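Local coordinates for protein benzyl alcohol dehydrogenase (Acinetobacter calcoaceticus, PDB 1F8F) that oxidises benzyl alcohol and related aryl alcohols to the aldehydes with NAD as electron acceptor, probably using a bound zinc as in other medium-chain alcohol dehydrogenases, at residues A[223-228]-A[239-244]; A[217-222]-A[249-254]. All coordinates share one frame; numbering follows the deposited sequence.

Contact 1. Residues A[223-228]-A[239-244]; sequences IVESRL and VINSKT. With NAD (nicotinamide-adenine-dinucleotide), chain F.
E225 and N241 make the polar link of this contact. N241 ND2 gives a hydrogen bond to E225 OE1 at 2.6 Å, somewhat bent at the hydrogen (140°); the donor meets the oxygen nearly head-on to its C-O bond, and carboxylate and amide lie almost coplanar although the two side chains cross at about a right angle. The other end of the amide is held as well: N241 OD1 accepts from the backbone N of K243 at 3.1 Å, on a lone pair, which makes an Asx turn at the end of the strand, leading into the loop. N241 CG stands anti to its backbone N (chi1 -169°); bonds at both OD1 and ND2 then fix the rotation of the amide.

Van der Waals packing runs alongside. L228 turns its side chain onto the strand, where CD2 lies 3.6 Å from the carbonyl oxygen of I240 and 4.2 Å from CB of V239, and CD1 3.9 Å from CB of N241. Elsewhere, I223 CG2 touches CB and CE of K243, a poorly ordered residue, so this approach is only approximate. Within a Rossmann beta-alpha-beta unit, 217-222, 225-234 and 238-241, L228 and E225 join the helix to strand 238-241, and I223 packs the loop before the helix on the loop after the strand, V224 being the N-cap of the helix.

Cofactor contacts fall mainly to 223-228. R227 NH1 binds two oxygens of NAD, the ribose O3B at 2.6 Å and the phosphate O1A at 3.1 Å, while its NE is bonded to G361 O. V224 CG2 approaches O2B of the same ribose, and S242 OG lies 3.8 Å from adenine N1A.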
loop_
_atom_site.group_PDB
_atom_site.type_symbol
_atom_site.label_atom_id
_atom_site.label_comp_id
_atom_site.label_asym_id
_atom_site.label_seq_id
_atom_site.Cartn_x
_atom_site.Cartn_y
_atom_site.Cartn_z
ATOM N N ILE A 223 -3.631 -34.748 -4.092
ATOM C CA ILE A 223 -4.068 -36.118 -3.991
ATOM C C ILE A 223 -3.159 -37.134 -4.726
ATOM O O ILE A 223 -3.466 -38.327 -4.672
ATOM C CB ILE A 223 -5.465 -36.537 -4.432
ATOM C CG1 ILE A 223 -5.835 -35.983 -5.820
ATOM C CG2 ILE A 223 -6.490 -36.044 -3.404
ATOM C CD1 ILE A 223 -7.167 -36.527 -6.284
ATOM N N VAL A 224 -2.160 -36.709 -5.481
ATOM C CA VAL A 224 -1.275 -37.669 -6.190
ATOM C C VAL A 224 0.041 -37.670 -5.412
ATOM O O VAL A 224 0.623 -36.563 -5.298
ATOM C CB VAL A 224 -1.047 -37.210 -7.624
ATOM C CG1 VAL A 224 -0.062 -38.089 -8.373
ATOM C CG2 VAL A 224 -2.405 -37.092 -8.337
ATOM N N GLU A 225 0.474 -38.804 -4.914
ATOM C CA GLU A 225 1.618 -38.892 -4.045
ATOM C C GLU A 225 2.942 -38.445 -4.649
ATOM O O GLU A 225 3.757 -37.866 -3.927
ATOM C CB GLU A 225 1.889 -40.351 -3.555
ATOM C CG GLU A 225 2.416 -40.476 -2.143
ATOM C CD GLU A 225 1.800 -39.586 -1.076
ATOM O OE1 GLU A 225 0.584 -39.544 -0.830
ATOM O OE2 GLU A 225 2.602 -38.878 -0.424
ATOM N N SER A 226 3.208 -38.736 -5.923
ATOM C CA SER A 226 4.446 -38.369 -6.545
ATOM C C SER A 226 4.560 -36.834 -6.662
ATOM O O SER A 226 5.679 -36.346 -6.674
ATOM C CB SER A 226 4.605 -38.965 -7.961
ATOM O OG SER A 226 3.469 -38.521 -8.741
ATOM N N ARG A 227 3.463 -36.114 -6.767
ATOM C CA ARG A 227 3.525 -34.637 -6.864
ATOM C C ARG A 227 3.874 -34.058 -5.498
ATOM O O ARG A 227 4.548 -33.029 -5.332
ATOM C CB ARG A 227 2.221 -34.093 -7.470
ATOM C CG ARG A 227 1.940 -34.562 -8.882
ATOM C CD ARG A 227 0.739 -33.890 -9.530
ATOM N NE ARG A 227 0.839 -33.835 -10.970
ATOM C CZ ARG A 227 0.436 -32.971 -11.894
ATOM N NH1 ARG A 227 -0.226 -31.836 -11.662
ATOM N NH2 ARG A 227 0.672 -33.165 -13.193
ATOM N N LEU A 228 3.444 -34.770 -4.454
ATOM C CA LEU A 228 3.767 -34.366 -3.084
ATOM C C LEU A 228 5.241 -34.705 -2.798
ATOM O O LEU A 228 5.869 -33.992 -2.009
ATOM C CB LEU A 228 2.935 -34.980 -1.977
ATOM C CG LEU A 228 1.473 -34.699 -1.758
ATOM C CD1 LEU A 228 0.878 -35.579 -0.662
ATOM C CD2 LEU A 228 1.153 -33.229 -1.393
ATOM N N VAL A 239 4.079 -31.405 3.689
ATOM C CA VAL A 239 3.245 -31.902 2.609
ATOM C C VAL A 239 2.042 -32.598 3.228
ATOM O O VAL A 239 2.164 -33.139 4.329
ATOM C CB VAL A 239 3.981 -32.834 1.630
ATOM C CG1 VAL A 239 4.973 -31.998 0.802
ATOM C CG2 VAL A 239 4.646 -34.044 2.287
ATOM N N ILE A 240 0.847 -32.580 2.639
ATOM C CA ILE A 240 -0.386 -33.155 3.122
ATOM C C ILE A 240 -1.203 -33.812 1.996
ATOM O O ILE A 240 -1.520 -33.194 0.962
ATOM C CB ILE A 240 -1.314 -32.049 3.726
ATOM C CG1 ILE A 240 -0.863 -31.545 5.089
ATOM C CG2 ILE A 240 -2.766 -32.459 3.863
ATOM C CD1 ILE A 240 -1.396 -30.168 5.406
ATOM N N ASN A 241 -1.642 -35.033 2.212
ATOM C CA ASN A 241 -2.510 -35.753 1.265
ATOM C C ASN A 241 -3.954 -35.520 1.658
ATOM O O ASN A 241 -4.418 -36.090 2.638
ATOM C CB ASN A 241 -2.131 -37.232 1.247
ATOM C CG ASN A 241 -2.735 -38.074 0.142
ATOM O OD1 ASN A 241 -3.914 -37.937 -0.215
ATOM N ND2 ASN A 241 -1.963 -38.981 -0.442
ATOM N N SER A 242 -4.742 -34.728 0.930
ATOM C CA SER A 242 -6.109 -34.430 1.268
ATOM C C SER A 242 -7.114 -35.537 0.965
ATOM O O SER A 242 -8.316 -35.227 0.995
ATOM C CB SER A 242 -6.666 -33.182 0.593
ATOM O OG SER A 242 -7.193 -33.449 -0.703
ATOM N N LYS A 243 -6.680 -36.758 0.674
ATOM C CA LYS A 243 -7.565 -37.889 0.489
ATOM C C LYS A 243 -7.595 -38.687 1.790
ATOM O O LYS A 243 -8.630 -39.142 2.237
ATOM C CB LYS A 243 -7.139 -38.768 -0.685
ATOM C CG LYS A 243 -8.247 -39.749 -1.072
ATOM C CD LYS A 243 -8.122 -40.179 -2.525
ATOM C CE LYS A 243 -8.818 -39.168 -3.456
ATOM N NZ LYS A 243 -8.399 -39.525 -4.855
ATOM N N THR A 244 -6.507 -38.781 2.491
ATOM C CA THR A 244 -6.174 -39.437 3.723
ATOM C C THR A 244 -6.107 -38.664 5.016
ATOM O O THR A 244 -5.872 -39.186 6.120
ATOM C CB THR A 244 -4.676 -39.834 3.456
ATOM O OG1 THR A 244 -4.751 -40.530 2.195
ATOM C CG2 THR A 244 -4.032 -40.655 4.533
HETATM P PA NAD F . -2.224 -29.340 -13.246
HETATM O O1A NAD F . -0.779 -29.484 -13.610
HETATM O O2A NAD F . -3.160 -30.359 -13.742
HETATM O O5B NAD F . -2.378 -29.071 -11.690
HETATM C C5B NAD F . -3.533 -29.073 -10.817
HETATM C C4B NAD F . -3.342 -30.046 -9.663
HETATM O O4B NAD F . -4.584 -30.110 -8.884
HETATM C C3B NAD F . -2.993 -31.500 -10.022
HETATM O O3B NAD F . -1.701 -31.869 -9.558
HETATM C C2B NAD F . -4.040 -32.370 -9.331
HETATM O O2B NAD F . -3.530 -33.547 -8.691
HETATM C C1B NAD F . -4.610 -31.394 -8.288
HETATM N N9A NAD F . -5.973 -31.687 -7.859
HETATM C C8A NAD F . -7.100 -31.856 -8.621
HETATM N N7A NAD F . -8.188 -32.110 -7.892
HETATM C C5A NAD F . -7.720 -32.118 -6.589
HETATM C C6A NAD F . -8.356 -32.330 -5.353
HETATM N N6A NAD F . -9.653 -32.575 -5.187
HETATM N N1A NAD F . -7.591 -32.250 -4.235
HETATM C C2A NAD F . -6.252 -31.995 -4.367
HETATM N N3A NAD F . -5.577 -31.782 -5.457
HETATM C C4A NAD F . -6.363 -31.866 -6.545
HETATM O O3 NAD F . -2.673 -27.880 -13.815
HETATM P PN NAD F . -1.787 -26.554 -13.809
HETATM O O1N NAD F . -1.026 -26.437 -12.551
HETATM O O2N NAD F . -0.946 -26.531 -15.014
HETATM O O5D NAD F . -2.986 -25.459 -13.907
HETATM C C5D NAD F . -3.720 -25.126 -12.717
HETATM C C4D NAD F . -5.041 -24.486 -12.947
HETATM O O4D NAD F . -4.943 -23.036 -13.123
HETATM C C3D NAD F . -6.027 -24.984 -14.010
HETATM O O3D NAD F . -7.366 -24.701 -13.560
HETATM C C2D NAD F . -5.717 -23.994 -15.142
HETATM O O2D NAD F . -6.674 -23.983 -16.190
HETATM C C1D NAD F . -5.755 -22.731 -14.268
HETATM N N1N NAD F . -5.052 -21.634 -14.924
HETATM C C2N NAD F . -5.423 -20.384 -14.545
HETATM C C3N NAD F . -4.752 -19.309 -15.095
HETATM C C7N NAD F . -5.077 -17.821 -14.718
HETATM O O7N NAD F . -4.461 -16.912 -15.272
HETATM N N7N NAD F . -6.060 -17.661 -13.761
HETATM C C4N NAD F . -3.676 -19.507 -16.009
HETATM C C5N NAD F . -3.078 -20.774 -15.832
HETATM C C6N NAD F . -3.703 -21.892 -15.321
#

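Contact 2. Residues A[217-222]-A[249-254]; sequences IIIAVD and AAIKEI. With NAD (nicotinamide-adenine-dinucleotide), chain F.
I219 and I254 meet tip to tip, with CD1 of I219 3.8 Å from CG2 of I254, the branch that meets the strand. I219 also touches the helix one turn earlier, through the same CD1 against CG2 of I251 at 4.4 Å. V221 and I251 cross at about a right angle: V221 CG1 is anti to the backbone N (chi1 -176°), which leaves CG2, beside the backbone N, to meet I251 CD1 at 4.2 Å. At the start of the strand, I217 lies against I254, its CD1 3.9 Å from the carbonyl oxygen of I254 and its CG2 touching I254 CG2 at 4.3 Å.

Alternate residues of the strand thus face the helix; the axes of strand 217-222 and residues 249-254 run nearly antiparallel (172°), 10.9 Å apart. I240 of strand 238-241 and W197 of strand 193-197 extend the apolar layer, and H238 also touches I219 and I254. D222 ends the strand with both carboxylate oxygens on the adenosine ribose, OD1 taking O2B at 2.6 Å and OD2 taking O3B at 3.0 Å. An acidic residue ending the second Rossmann strand, here 217-222, and holding both ribose hydroxyls is characteristic of NAD-binding folds.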
loop_
_atom_site.group_PDB
_atom_site.type_symbol
_atom_site.label_atom_id
_atom_site.label_comp_id
_atom_site.label_asym_id
_atom_site.label_seq_id
_atom_site.Cartn_x
_atom_site.Cartn_y
_atom_site.Cartn_z
ATOM N N ILE A 217 7.303 -21.149 6.651
ATOM C CA ILE A 217 6.493 -22.350 6.563
ATOM C C ILE A 217 5.860 -22.452 5.172
ATOM O O ILE A 217 5.111 -21.582 4.689
ATOM C CB ILE A 217 5.444 -22.339 7.695
ATOM C CG1 ILE A 217 5.976 -22.631 9.110
ATOM C CG2 ILE A 217 4.356 -23.348 7.386
ATOM C CD1 ILE A 217 4.949 -22.364 10.210
ATOM N N ILE A 218 6.151 -23.516 4.422
ATOM C CA ILE A 218 5.713 -23.698 3.033
ATOM C C ILE A 218 5.093 -25.082 2.836
ATOM O O ILE A 218 5.747 -26.136 2.839
ATOM C CB ILE A 218 6.904 -23.468 2.086
ATOM C CG1 ILE A 218 7.537 -22.078 2.271
ATOM C CG2 ILE A 218 6.479 -23.591 0.638
ATOM C CD1 ILE A 218 8.782 -21.737 1.472
ATOM N N ILE A 219 3.772 -25.067 2.634
ATOM C CA ILE A 219 2.941 -26.239 2.617
ATOM C C ILE A 219 2.377 -26.541 1.247
ATOM O O ILE A 219 2.117 -25.601 0.482
ATOM C CB ILE A 219 1.793 -26.084 3.652
ATOM C CG1 ILE A 219 2.301 -25.800 5.076
ATOM C CG2 ILE A 219 0.890 -27.277 3.610
ATOM C CD1 ILE A 219 1.226 -25.537 6.120
ATOM N N ALA A 220 2.262 -27.849 0.950
ATOM C CA ALA A 220 1.644 -28.267 -0.300
ATOM C C ALA A 220 0.631 -29.393 -0.028
ATOM O O ALA A 220 0.985 -30.321 0.688
ATOM C CB ALA A 220 2.695 -28.707 -1.304
ATOM N N VAL A 221 -0.586 -29.281 -0.544
ATOM C CA VAL A 221 -1.708 -30.189 -0.424
ATOM C C VAL A 221 -2.125 -30.727 -1.802
ATOM O O VAL A 221 -2.150 -29.983 -2.780
ATOM C CB VAL A 221 -2.940 -29.464 0.171
ATOM C CG1 VAL A 221 -4.140 -30.363 0.429
ATOM C CG2 VAL A 221 -2.608 -28.681 1.451
ATOM N N ASP A 222 -2.216 -32.059 -1.990
ATOM C CA ASP A 222 -2.650 -32.653 -3.257
ATOM C C ASP A 222 -3.256 -34.041 -3.016
ATOM O O ASP A 222 -3.247 -34.544 -1.886
ATOM C CB ASP A 222 -1.563 -32.843 -4.325
ATOM C CG ASP A 222 -1.982 -32.813 -5.751
ATOM O OD1 ASP A 222 -2.655 -33.770 -6.227
ATOM O OD2 ASP A 222 -1.695 -31.883 -6.572
ATOM N N ALA A 249 -7.404 -29.039 9.484
ATOM C CA ALA A 249 -6.955 -29.317 10.828
ATOM C C ALA A 249 -5.420 -29.414 10.803
ATOM O O ALA A 249 -4.830 -28.851 11.707
ATOM C CB ALA A 249 -7.530 -30.626 11.346
ATOM N N ALA A 250 -4.910 -30.089 9.765
ATOM C CA ALA A 250 -3.450 -30.172 9.712
ATOM C C ALA A 250 -2.893 -28.758 9.534
ATOM O O ALA A 250 -2.045 -28.327 10.319
ATOM C CB ALA A 250 -3.018 -31.186 8.658
ATOM N N ILE A 251 -3.311 -27.991 8.545
ATOM C CA ILE A 251 -2.791 -26.618 8.365
ATOM C C ILE A 251 -2.950 -25.839 9.643
ATOM O O ILE A 251 -1.971 -25.185 10.019
ATOM C CB ILE A 251 -3.478 -25.870 7.188
ATOM C CG1 ILE A 251 -3.234 -26.606 5.893
ATOM C CG2 ILE A 251 -2.951 -24.428 7.097
ATOM C CD1 ILE A 251 -3.962 -26.330 4.639
ATOM N N LYS A 252 -4.055 -25.843 10.386
ATOM C CA LYS A 252 -4.172 -25.025 11.599
ATOM C C LYS A 252 -3.210 -25.400 12.710
ATOM O O LYS A 252 -2.607 -24.503 13.377
ATOM C CB LYS A 252 -5.616 -25.086 12.111
ATOM C CG LYS A 252 -6.557 -23.981 11.620
ATOM C CD LYS A 252 -8.002 -24.424 11.771
ATOM C CE LYS A 252 -8.980 -23.427 11.200
ATOM N NZ LYS A 252 -9.581 -22.515 12.228
ATOM N N GLU A 253 -2.985 -26.735 12.884
ATOM C CA GLU A 253 -2.003 -27.122 13.944
ATOM C C GLU A 253 -0.583 -26.765 13.559
ATOM O O GLU A 253 0.199 -26.308 14.404
ATOM C CB GLU A 253 -2.177 -28.580 14.364
ATOM C CG GLU A 253 -1.950 -29.682 13.350
ATOM C CD GLU A 253 -2.732 -30.985 13.445
ATOM O OE1 GLU A 253 -3.588 -31.205 14.329
ATOM O OE2 GLU A 253 -2.551 -31.945 12.633
ATOM N N ILE A 254 -0.180 -26.941 12.308
ATOM C CA ILE A 254 1.162 -26.630 11.820
ATOM C C ILE A 254 1.477 -25.133 11.947
ATOM O O ILE A 254 2.623 -24.784 12.287
ATOM C CB ILE A 254 1.266 -27.013 10.320
ATOM C CG1 ILE A 254 1.262 -28.561 10.165
ATOM C CG2 ILE A 254 2.492 -26.477 9.581
ATOM C CD1 ILE A 254 1.147 -29.065 8.710
HETATM P PA NAD F . -2.224 -29.340 -13.246
HETATM O O1A NAD F . -0.779 -29.484 -13.610
HETATM O O2A NAD F . -3.160 -30.359 -13.742
HETATM O O5B NAD F . -2.378 -29.071 -11.690
HETATM C C5B NAD F . -3.533 -29.073 -10.817
HETATM C C4B NAD F . -3.342 -30.046 -9.663
HETATM O O4B NAD F . -4.584 -30.110 -8.884
HETATM C C3B NAD F . -2.993 -31.500 -10.022
HETATM O O3B NAD F . -1.701 -31.869 -9.558
HETATM C C2B NAD F . -4.040 -32.370 -9.331
HETATM O O2B NAD F . -3.530 -33.547 -8.691
HETATM C C1B NAD F . -4.610 -31.394 -8.288
HETATM N N9A NAD F . -5.973 -31.687 -7.859
HETATM C C8A NAD F . -7.100 -31.856 -8.621
HETATM N N7A NAD F . -8.188 -32.110 -7.892
HETATM C C5A NAD F . -7.720 -32.118 -6.589
HETATM C C6A NAD F . -8.356 -32.330 -5.353
HETATM N N6A NAD F . -9.653 -32.575 -5.187
HETATM N N1A NAD F . -7.591 -32.250 -4.235
HETATM C C2A NAD F . -6.252 -31.995 -4.367
HETATM N N3A NAD F . -5.577 -31.782 -5.457
HETATM C C4A NAD F . -6.363 -31.866 -6.545
HETATM O O3 NAD F . -2.673 -27.880 -13.815
HETATM P PN NAD F . -1.787 -26.554 -13.809
HETATM O O1N NAD F . -1.026 -26.437 -12.551
HETATM O O2N NAD F . -0.946 -26.531 -15.014
HETATM O O5D NAD F . -2.986 -25.459 -13.907
HETATM C C5D NAD F . -3.720 -25.126 -12.717
HETATM C C4D NAD F . -5.041 -24.486 -12.947
HETATM O O4D NAD F . -4.943 -23.036 -13.123
HETATM C C3D NAD F . -6.027 -24.984 -14.010
HETATM O O3D NAD F . -7.366 -24.701 -13.560
HETATM C C2D NAD F . -5.717 -23.994 -15.142
HETATM O O2D NAD F . -6.674 -23.983 -16.190
HETATM C C1D NAD F . -5.755 -22.731 -14.268
HETATM N N1N NAD F . -5.052 -21.634 -14.924
HETATM C C2N NAD F . -5.423 -20.384 -14.545
HETATM C C3N NAD F . -4.752 -19.309 -15.095
HETATM C C7N NAD F . -5.077 -17.821 -14.718
HETATM O O7N NAD F . -4.461 -16.912 -15.272
HETATM N N7N NAD F . -6.060 -17.661 -13.761
HETATM C C4N NAD F . -3.676 -19.507 -16.009
HETATM C C5N NAD F . -3.078 -20.774 -15.832
HETATM C C6N NAD F . -3.703 -21.892 -15.321
#

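Overall arrangement
From the N terminus, the chain passes along strand 217-222, turns into helix 225-234, returns through strand 238-241 and enters helix 247-254. Contact 1 closes the short inner loop, from 223-228 to 239-244, and is nested within the wider loop that contact 2 closes between 217-222 and 249-254. The two meet along the parallel sheet, where strands 217-222 and 238-241 are neighbours: I240 N lies 3.0 Å from A220 O, a probable hydrogen bond, and L228 packs on strand 217-222. Together they tie both helices to the edge of the six-stranded Rossmann sheet, and residues of both contacts touch the adenosine half of NAD.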